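Long-range contact in 23S rRNA-specific endonuclease VapC20 (Mycobacterium tuberculosis H37Rv, PDB 5WZF), which cleaves 23S rRNA in the sarcin-ricin loop as the magnesium-dependent toxin of a type II toxin-antitoxin system: residues 115-126 against 132-141. Sequence-based numbering, arbitrary orientation.
Sequences FAVMRKKGIQNA and DFSAAGFVEV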
ATOM      1  N   PHE B 115     -10.568   6.977  -2.786  1.00 15.92           N
ATOM      2  CA  PHE B 115     -11.476   8.109  -2.940  1.00 16.57           C
ATOM      3  C   PHE B 115     -11.285   8.755  -4.305  1.00 17.50           C
ATOM      4  O   PHE B 115     -12.251   9.127  -4.969  1.00 16.79           O
ATOM      5  CB  PHE B 115     -11.256   9.151  -1.838  1.00 13.57           C
ATOM      6  CG  PHE B 115     -11.408   8.611  -0.444  1.00 15.21           C
ATOM      7  CD1 PHE B 115     -12.165   7.472  -0.196  1.00 14.21           C
ATOM      8  CD2 PHE B 115     -10.793   9.248   0.625  1.00 15.36           C
ATOM      9  CE1 PHE B 115     -12.303   6.981   1.090  1.00 12.36           C
ATOM     10  CE2 PHE B 115     -10.927   8.763   1.913  1.00 14.68           C
ATOM     11  CZ  PHE B 115     -11.680   7.624   2.148  1.00 14.27           C
ATOM     12  N   ALA B 116     -10.026   8.885  -4.712  1.00 15.41           N
ATOM     13  CA  ALA B 116      -9.686   9.510  -5.985  1.00 16.72           C
ATOM     14  C   ALA B 116     -10.178   8.686  -7.167  1.00 16.68           C
ATOM     15  O   ALA B 116     -10.616   9.238  -8.177  1.00 18.29           O
ATOM     16  CB  ALA B 116      -8.181   9.729  -6.081  1.00 16.87           C
ATOM     17  N   VAL B 117     -10.100   7.363  -7.046  1.00 16.34           N
ATOM     18  CA  VAL B 117     -10.598   6.481  -8.095  1.00 14.37           C
ATOM     19  C   VAL B 117     -12.111   6.630  -8.225  1.00 14.89           C
ATOM     20  O   VAL B 117     -12.642   6.722  -9.332  1.00 17.36           O
ATOM     21  CB  VAL B 117     -10.240   4.999  -7.824  1.00 16.46           C
ATOM     22  CG1 VAL B 117     -10.979   4.082  -8.794  1.00 17.23           C
ATOM     23  CG2 VAL B 117      -8.731   4.780  -7.929  1.00 17.39           C
ATOM     24  N   MET B 118     -12.804   6.668  -7.088  1.00 14.72           N
ATOM     25  CA  MET B 118     -14.259   6.763  -7.096  1.00 17.73           C
ATOM     26  C   MET B 118     -14.720   8.097  -7.684  1.00 20.14           C
ATOM     27  O   MET B 118     -15.704   8.147  -8.419  1.00 22.63           O
ATOM     28  CB  MET B 118     -14.823   6.574  -5.682  1.00 17.40           C
ATOM     29  CG  MET B 118     -14.616   5.168  -5.115  1.00 13.69           C
ATOM     30  SD  MET B 118     -15.254   4.956  -3.434  1.00 16.52           S
ATOM     31  CE  MET B 118     -17.023   5.061  -3.714  1.00 16.69           C
ATOM     32  N   ARG B 119     -13.999   9.171  -7.368  1.00 20.11           N
ATOM     33  CA  ARG B 119     -14.301  10.474  -7.948  1.00 19.96           C
ATOM     34  C   ARG B 119     -14.093  10.445  -9.459  1.00 21.57           C
ATOM     35  O   ARG B 119     -14.904  10.974 -10.217  1.00 24.92           O
ATOM     36  CB  ARG B 119     -13.440  11.574  -7.320  1.00 21.44           C
ATOM     37  CG  ARG B 119     -13.786  11.911  -5.877  1.00 22.62           C
ATOM     38  CD  ARG B 119     -13.173  13.249  -5.454  1.00 29.29           C
ATOM     39  NE  ARG B 119     -11.713  13.254  -5.529  1.00 29.94           N
ATOM     40  CZ  ARG B 119     -10.909  12.817  -4.563  1.00 30.00           C
ATOM     41  NH1 ARG B 119     -11.422  12.333  -3.438  1.00 27.80           N
ATOM     42  NH2 ARG B 119      -9.591  12.864  -4.721  1.00 24.61           N
ATOM     43  N   LYS B 120     -13.000   9.823  -9.889  1.00 20.75           N
ATOM     44  CA  LYS B 120     -12.686   9.720 -11.309  1.00 23.24           C
ATOM     45  C   LYS B 120     -13.737   8.907 -12.058  1.00 24.58           C
ATOM     46  O   LYS B 120     -14.158   9.273 -13.155  1.00 29.00           O
ATOM     47  CB  LYS B 120     -11.302   9.090 -11.504  1.00 26.94           C
ATOM     48  CG  LYS B 120     -10.989   8.717 -12.948  1.00 34.73           C
ATOM     49  CD  LYS B 120      -9.671   7.961 -13.065  1.00 35.58           C
ATOM     50  CE  LYS B 120      -9.414   7.516 -14.501  1.00 41.20           C
ATOM     51  NZ  LYS B 120      -8.097   6.827 -14.647  1.00 43.39           N
ATOM     52  N   LYS B 121     -14.167   7.807 -11.450  1.00 23.37           N
ATOM     53  CA  LYS B 121     -15.077   6.876 -12.106  1.00 27.43           C
ATOM     54  C   LYS B 121     -16.547   7.201 -11.855  1.00 31.01           C
ATOM     55  O   LYS B 121     -17.432   6.567 -12.427  1.00 32.27           O
ATOM     56  CB  LYS B 121     -14.780   5.449 -11.651  1.00 24.03           C
ATOM     57  CG  LYS B 121     -13.399   4.958 -12.044  1.00 26.29           C
ATOM     58  CD  LYS B 121     -13.264   4.868 -13.553  1.00 33.38           C
ATOM     59  CE  LYS B 121     -11.924   4.276 -13.961  1.00 41.48           C
ATOM     60  NZ  LYS B 121     -11.811   4.131 -15.443  1.00 48.20           N
ATOM     61  N   GLY B 122     -16.805   8.187 -11.002  1.00 24.08           N
ATOM     62  CA  GLY B 122     -18.170   8.592 -10.713  1.00 25.54           C
ATOM     63  C   GLY B 122     -18.902   7.570  -9.865  1.00 25.05           C
ATOM     64  O   GLY B 122     -20.116   7.401  -9.978  1.00 28.06           O
ATOM     65  N   ILE B 123     -18.152   6.890  -9.007  1.00 20.77           N
ATOM     66  CA  ILE B 123     -18.707   5.873  -8.123  1.00 21.76           C
ATOM     67  C   ILE B 123     -19.031   6.484  -6.766  1.00 21.17           C
ATOM     68  O   ILE B 123     -18.214   7.201  -6.191  1.00 22.07           O
ATOM     69  CB  ILE B 123     -17.727   4.699  -7.942  1.00 21.63           C
ATOM     70  CG1 ILE B 123     -17.404   4.067  -9.299  1.00 27.49           C
ATOM     71  CG2 ILE B 123     -18.293   3.660  -6.980  1.00 19.20           C
ATOM     72  CD1 ILE B 123     -16.282   3.054  -9.251  1.00 28.31           C
ATOM     73  N   GLN B 124     -20.229   6.211  -6.259  1.00 22.37           N
ATOM     74  CA  GLN B 124     -20.629   6.734  -4.957  1.00 22.24           C
ATOM     75  C   GLN B 124     -20.697   5.625  -3.914  1.00 21.29           C
ATOM     76  O   GLN B 124     -20.502   5.867  -2.722  1.00 22.78           O
ATOM     77  CB  GLN B 124     -21.978   7.453  -5.060  1.00 28.64           C
ATOM     78  CG  GLN B 124     -22.512   8.019  -3.740  1.00 30.63           C
ATOM     79  CD  GLN B 124     -21.669   9.158  -3.167  1.00 33.23           C
ATOM     80  OE1 GLN B 124     -20.685   9.594  -3.769  1.00 31.05           O
ATOM     81  NE2 GLN B 124     -22.064   9.644  -1.994  1.00 26.84           N
ATOM     82  N   ASN B 125     -20.959   4.404  -4.372  1.00 19.52           N
ATOM     83  CA  ASN B 125     -21.115   3.263  -3.473  1.00 20.51           C
ATOM     84  C   ASN B 125     -19.826   2.472  -3.284  1.00 20.14           C
ATOM     85  O   ASN B 125     -19.168   2.092  -4.252  1.00 19.64           O
ATOM     86  CB  ASN B 125     -22.209   2.332  -3.985  1.00 23.71           C
ATOM     87  CG  ASN B 125     -23.579   2.972  -3.941  1.00 29.95           C
ATOM     88  OD1 ASN B 125     -23.878   3.766  -3.049  1.00 31.45           O
ATOM     89  ND2 ASN B 125     -24.421   2.634  -4.909  1.00 31.13           N
ATOM     90  N   ALA B 126     -19.478   2.215  -2.030  1.00 18.03           N
ATOM     91  CA  ALA B 126     -18.308   1.409  -1.731  1.00 15.48           C
ATOM     92  C   ALA B 126     -18.677   0.177  -0.921  1.00 17.55           C
ATOM     93  O   ALA B 126     -19.484   0.252   0.005  1.00 18.17           O
ATOM     94  CB  ALA B 126     -17.270   2.235  -0.984  1.00 16.51           C
ATOM     95  N   ASP B 132     -14.630   4.924   7.031  1.00 18.50           N
ATOM     96  CA  ASP B 132     -13.749   5.948   6.467  1.00 18.98           C
ATOM     97  C   ASP B 132     -14.313   6.497   5.160  1.00 19.15           C
ATOM     98  O   ASP B 132     -14.215   7.690   4.887  1.00 19.19           O
ATOM     99  CB  ASP B 132     -12.340   5.398   6.243  1.00 22.13           C
ATOM    100  CG  ASP B 132     -11.639   5.056   7.540  1.00 29.50           C
ATOM    101  OD1 ASP B 132     -11.793   5.813   8.521  1.00 34.13           O
ATOM    102  OD2 ASP B 132     -10.943   4.023   7.580  1.00 35.37           O
ATOM    103  N   PHE B 133     -14.907   5.622   4.354  1.00 17.19           N
ATOM    104  CA  PHE B 133     -15.564   6.056   3.126  1.00 15.47           C
ATOM    105  C   PHE B 133     -16.795   6.917   3.429  1.00 18.40           C
ATOM    106  O   PHE B 133     -17.058   7.910   2.743  1.00 17.28           O
ATOM    107  CB  PHE B 133     -15.945   4.843   2.276  1.00 13.87           C
ATOM    108  CG  PHE B 133     -14.780   4.231   1.543  1.00 13.81           C
ATOM    109  CD1 PHE B 133     -13.859   3.438   2.210  1.00 16.35           C
ATOM    110  CD2 PHE B 133     -14.609   4.449   0.187  1.00 15.90           C
ATOM    111  CE1 PHE B 133     -12.779   2.874   1.534  1.00 17.12           C
ATOM    112  CE2 PHE B 133     -13.538   3.891  -0.497  1.00 14.57           C
ATOM    113  CZ  PHE B 133     -12.622   3.102   0.179  1.00 15.62           C
ATOM    114  N   SER B 134     -17.548   6.540   4.461  1.00 18.16           N
ATOM    115  CA  SER B 134     -18.695   7.337   4.895  1.00 18.61           C
ATOM    116  C   SER B 134     -18.260   8.732   5.329  1.00 23.87           C
ATOM    117  O   SER B 134     -18.913   9.722   5.005  1.00 22.75           O
ATOM    118  CB  SER B 134     -19.432   6.644   6.042  1.00 21.94           C
ATOM    119  OG  SER B 134     -19.845   5.343   5.668  1.00 22.74           O
ATOM    120  N   ALA B 135     -17.152   8.807   6.063  1.00 20.61           N
ATOM    121  CA  ALA B 135     -16.643  10.092   6.527  1.00 23.25           C
ATOM    122  C   ALA B 135     -16.191  10.955   5.353  1.00 23.23           C
ATOM    123  O   ALA B 135     -16.294  12.182   5.396  1.00 26.02           O
ATOM    124  CB  ALA B 135     -15.501   9.894   7.512  1.00 24.31           C
ATOM    125  N   ALA B 136     -15.701  10.307   4.301  1.00 20.77           N
ATOM    126  CA  ALA B 136     -15.185  11.021   3.141  1.00 21.15           C
ATOM    127  C   ALA B 136     -16.296  11.395   2.164  1.00 23.76           C
ATOM    128  O   ALA B 136     -16.044  12.028   1.139  1.00 26.99           O
ATOM    129  CB  ALA B 136     -14.121  10.192   2.435  1.00 19.32           C
ATOM    130  N   GLY B 137     -17.526  11.007   2.480  1.00 21.34           N
ATOM    131  CA  GLY B 137     -18.669  11.448   1.701  1.00 24.59           C
ATOM    132  C   GLY B 137     -19.212  10.430   0.718  1.00 24.35           C
ATOM    133  O   GLY B 137     -20.031  10.768  -0.138  1.00 26.37           O
ATOM    134  N   PHE B 138     -18.760   9.185   0.835  1.00 19.15           N
ATOM    135  CA  PHE B 138     -19.269   8.109  -0.007  1.00 22.04           C
ATOM    136  C   PHE B 138     -20.250   7.253   0.785  1.00 24.05           C
ATOM    137  O   PHE B 138     -20.460   7.483   1.976  1.00 26.68           O
ATOM    138  CB  PHE B 138     -18.122   7.248  -0.551  1.00 18.47           C
ATOM    139  CG  PHE B 138     -17.132   8.014  -1.383  1.00 17.78           C
ATOM    140  CD1 PHE B 138     -17.415   8.338  -2.701  1.00 18.48           C
ATOM    141  CD2 PHE B 138     -15.922   8.417  -0.845  1.00 20.49           C
ATOM    142  CE1 PHE B 138     -16.504   9.047  -3.470  1.00 19.11           C
ATOM    143  CE2 PHE B 138     -15.010   9.129  -1.606  1.00 23.12           C
ATOM    144  CZ  PHE B 138     -15.302   9.445  -2.919  1.00 18.97           C
ATOM    145  N   VAL B 139     -20.851   6.270   0.125  1.00 16.95           N
ATOM    146  CA  VAL B 139     -21.795   5.383   0.789  1.00 18.20           C
ATOM    147  C   VAL B 139     -21.203   3.994   0.976  1.00 18.91           C
ATOM    148  O   VAL B 139     -20.850   3.332   0.000  1.00 23.20           O
ATOM    149  CB  VAL B 139     -23.108   5.253  -0.008  1.00 19.75           C
ATOM    150  CG1 VAL B 139     -23.974   4.142   0.571  1.00 19.94           C
ATOM    151  CG2 VAL B 139     -23.859   6.594  -0.039  1.00 21.40           C
ATOM    152  N   GLU B 140     -21.090   3.553   2.226  1.00 18.87           N
ATOM    153  CA  GLU B 140     -20.689   2.175   2.498  1.00 16.43           C
ATOM    154  C   GLU B 140     -21.941   1.313   2.523  1.00 18.29           C
ATOM    155  O   GLU B 140     -22.786   1.442   3.411  1.00 18.99           O
ATOM    156  CB  GLU B 140     -19.916   2.074   3.809  1.00 16.55           C
ATOM    157  CG  GLU B 140     -18.668   2.938   3.804  1.00 19.23           C
ATOM    158  CD  GLU B 140     -17.831   2.794   5.056  1.00 26.53           C
ATOM    159  OE1 GLU B 140     -18.157   1.938   5.907  1.00 23.07           O
ATOM    160  OE2 GLU B 140     -16.837   3.543   5.177  1.00 27.55           O
ATOM    161  N   VAL B 141     -22.062   0.451   1.522  1.00 20.04           N
ATOM    162  CA  VAL B 141     -23.265  -0.348   1.337  1.00 20.40           C
ATOM    163  C   VAL B 141     -23.457  -1.319   2.492  1.00 23.84           C
ATOM    164  O   VAL B 141     -22.506  -1.955   2.946  1.00 21.91           O
ATOM    165  CB  VAL B 141     -23.216  -1.117   0.009  1.00 27.08           C
ATOM    166  CG1 VAL B 141     -24.496  -1.916  -0.199  1.00 24.47           C
ATOM    167  CG2 VAL B 141     -22.992  -0.153  -1.141  1.00 27.53           C
TER
HETATM  168  O   HOH W   1     -18.915  11.820  -2.987  1.00 42.09           O
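In Met118 the extended chi2 (179°) carries SD over the centre of the Phe138 ring, and the bend at chi3 (69°) turns CE to 3.5 Å from Phe138 CD1. SD lies 4.1 Å from the Phe138 ring centroid. Met118 CB is itself 3.7 Å from Phe138 CE1. The same sulfur lies at the edge of the Phe133 ring, with SD 3.6 Å from Phe133 CE2. It thus makes two Met-aromatic contacts, one with a face and one with an edge. Phe115 points its CE1 edge at the centre of the Phe133 face, a T-shaped pair with planes at 88°. One face of the Phe115 ring takes Ala136 CB in a CH-pi contact, 3.7 Å from the centroid. The Phe138 ring lies roughly parallel to that of Phe115 but displaced, with little overlap. Beyond the segments, Trp98 of helix 89-101 adds an edge-to-face pair with Phe115.

This cluster packs helix 109-121 against the short helix 132-135 of a beta-alpha-beta unit in the PIN domain. Strands 125-127 and 139-140 run parallel at one side of the central sheet, and Phe16 of strand 14-17 hydrogen-bonds to Asn125, backbone to backbone. Val139 N donates to Gln124 O, Ala126 N to Val139 O (2.7 Å), and Val141 N to Ala126 O. Gly137 ends helix 132-135 in a Schellman motif. Gln124 NE2 donates to a lone pair of Gly137 O at 3.0 Å, and that oxygen lies out of the plane of the Gln124 amide. A water donates to both Gln124 OE1 and Gly137 O. Phe133 also touches Asp18, a predicted magnesium ligand.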